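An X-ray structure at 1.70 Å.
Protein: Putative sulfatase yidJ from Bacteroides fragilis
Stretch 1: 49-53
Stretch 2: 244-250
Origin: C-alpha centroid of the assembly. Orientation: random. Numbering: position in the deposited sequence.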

# COMPACT_ATOMS: atom_id res chain seq x y z
N GLU A 49 21.29 9.57 -14.91
CA GLU A 49 20.94 8.92 -13.66
C GLU A 49 21.62 7.56 -13.54
O GLU A 49 21.85 6.89 -14.55
N PRO A 50 21.96 7.14 -12.32
CA PRO A 50 22.63 5.85 -12.10
C PRO A 50 21.71 4.63 -12.10
O PRO A 50 21.85 3.74 -11.26
N VAL A 51 20.77 4.60 -13.04
CA VAL A 51 19.88 3.46 -13.13
C VAL A 51 20.49 2.47 -14.12
O VAL A 51 21.06 2.86 -15.14
N LYS A 52 20.40 1.18 -13.80
CA LYS A 52 20.97 0.14 -14.64
C LYS A 52 19.96 -0.46 -15.61
O LYS A 52 18.97 -1.06 -15.20
N THR A 53 20.22 -0.28 -16.91
CA THR A 53 19.37 -0.79 -17.98
C THR A 53 20.27 -1.36 -19.07
O THR A 53 20.29 -0.87 -20.20
N GLU A 244 17.99 -5.24 -4.36
CA GLU A 244 19.35 -5.42 -3.86
C GLU A 244 20.37 -4.61 -4.64
O GLU A 244 21.38 -4.17 -4.09
N ILE A 245 20.11 -4.41 -5.93
CA ILE A 245 21.01 -3.66 -6.79
C ILE A 245 21.17 -2.21 -6.35
O ILE A 245 22.21 -1.60 -6.59
N TYR A 246 20.14 -1.66 -5.71
CA TYR A 246 20.18 -0.27 -5.27
C TYR A 246 20.25 -0.07 -3.75
O TYR A 246 20.00 1.02 -3.25
N LYS A 247 20.60 -1.14 -3.03
CA LYS A 247 20.69 -1.07 -1.58
C LYS A 247 21.71 -0.05 -1.10
O LYS A 247 21.59 0.49 0.00
N ASP A 248 22.73 0.22 -1.91
CA ASP A 248 23.77 1.18 -1.54
C ASP A 248 23.68 2.49 -2.31
O ASP A 248 24.58 3.33 -2.23
N LEU A 249 22.59 2.68 -3.05
CA LEU A 249 22.39 3.90 -3.82
C LEU A 249 22.39 5.13 -2.92
O LEU A 249 21.72 5.15 -1.88
N ASP A 250 23.13 6.16 -3.32
CA ASP A 250 23.21 7.40 -2.55
C ASP A 250 22.08 8.30 -3.04
O ASP A 250 22.25 9.07 -3.99

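A single tyrosine can join two loops that lie far apart in sequence when its ring serves as a spacer and its hydroxyl as the point of attachment. The putative sulfatase yidJ offers a compact example, in which residues 49-53 and 244-250, neither containing a regular helix or strand, bury 222 Å² between them.

Y246 contributes most to this contact. Its CA-to-CB bond points sideways, but with chi1 in the m well (-61°) and chi2 at -79° the ring extends until its tip reaches the other loop. There the backbone N of K52 donates a hydrogen bond to Y246 OH, 2.8 Å away and almost perfectly straight at 176°. The donor lies near the plane of the ring, at its edge, as does P50 O, which comes within 3.7 Å of Y246 CE1. V51, sideways and chi1 p, packs beside the same tip: its CG2 lies 3.5 Å from Y246 OH, and makes an apolar contact with Y246 CZ at 4.4 Å. The hydroxyl is also hydrogen-bonded elsewhere in the structure, so this buried polar group is well satisfied.

K52 covers the next largest area and shows how a lysine can pack through its aliphatic portion. Its CA-to-CB bond points toward the opposing loop, and the m, t, t, m chain passes I245 (toward; m, t), with K52 CD 3.6 Å from I245 CG2, before its end leads away. No salt bridge is formed by its ammonium group across this contact.

P50, sideways and with a C-gamma endo pucker, makes a separate apolar contact. Its CG meets CD1 of L249 at 3.8 Å; the CA-to-CB bond of L249 points toward the proline loop, and its side chain is t at chi1 and p at chi2. Overlapping type I turns, E244 to K247 and Y246 to L249, shape the backbone that carries I245, Y246 and L249 to these three neighbors.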

# COMPACT_ATOMS: atom_id res chain seq x y z
CB GLU A 49 19.41 8.75 -13.56
CG GLU A 49 18.67 10.07 -13.75
CD GLU A 49 17.16 9.93 -13.65
OE1 GLU A 49 16.46 10.88 -14.05
OE2 GLU A 49 16.67 8.88 -13.17
CB PRO A 50 23.31 6.06 -10.75
CG PRO A 50 22.29 6.85 -10.01
CD PRO A 50 21.82 7.87 -11.04
CB VAL A 51 18.46 3.89 -13.60
CG1 VAL A 51 18.52 4.53 -14.97
CG2 VAL A 51 17.53 2.68 -13.60
CB LYS A 52 21.56 -0.97 -13.77
CG LYS A 52 22.67 -0.48 -12.85
CD LYS A 52 23.21 -1.60 -11.99
CE LYS A 52 24.34 -1.10 -11.09
NZ LYS A 52 25.48 -0.57 -11.88
CB THR A 53 18.49 0.33 -18.58
OG1 THR A 53 19.32 1.37 -19.12
CG2 THR A 53 17.57 0.92 -17.53
CB GLU A 244 19.76 -6.90 -3.93
CG GLU A 244 19.94 -7.58 -2.58
CD GLU A 244 18.72 -8.39 -2.17
OE1 GLU A 244 18.40 -9.37 -2.87
OE2 GLU A 244 18.10 -8.05 -1.14
CB ILE A 245 20.51 -3.71 -8.26
CG1 ILE A 245 20.56 -5.16 -8.77
CG2 ILE A 245 21.35 -2.80 -9.14
CD1 ILE A 245 19.92 -5.35 -10.12
CB TYR A 246 18.96 0.46 -5.83
CG TYR A 246 18.93 0.46 -7.34
CD1 TYR A 246 19.72 1.35 -8.07
CD2 TYR A 246 18.18 -0.48 -8.05
CE1 TYR A 246 19.76 1.32 -9.46
CE2 TYR A 246 18.21 -0.53 -9.44
CZ TYR A 246 19.01 0.37 -10.14
OH TYR A 246 19.07 0.32 -11.51
CB LYS A 247 21.04 -2.45 -1.01
CG LYS A 247 22.42 -2.97 -1.41
CD LYS A 247 22.73 -4.28 -0.71
CE LYS A 247 24.11 -4.80 -1.10
NZ LYS A 247 24.46 -6.06 -0.40
CB ASP A 248 25.16 0.57 -1.76
CG ASP A 248 25.36 -0.72 -0.98
OD1 ASP A 248 25.11 -0.73 0.24
OD2 ASP A 248 25.79 -1.72 -1.59
CB LEU A 249 21.06 3.82 -4.59
CG LEU A 249 20.69 5.02 -5.46
CD1 LEU A 249 21.67 5.14 -6.62
CD2 LEU A 249 19.27 4.86 -5.99
CB ASP A 250 24.55 8.09 -2.78
CG ASP A 250 24.79 9.25 -1.83
OD1 ASP A 250 23.88 10.09 -1.65
OD2 ASP A 250 25.90 9.33 -1.26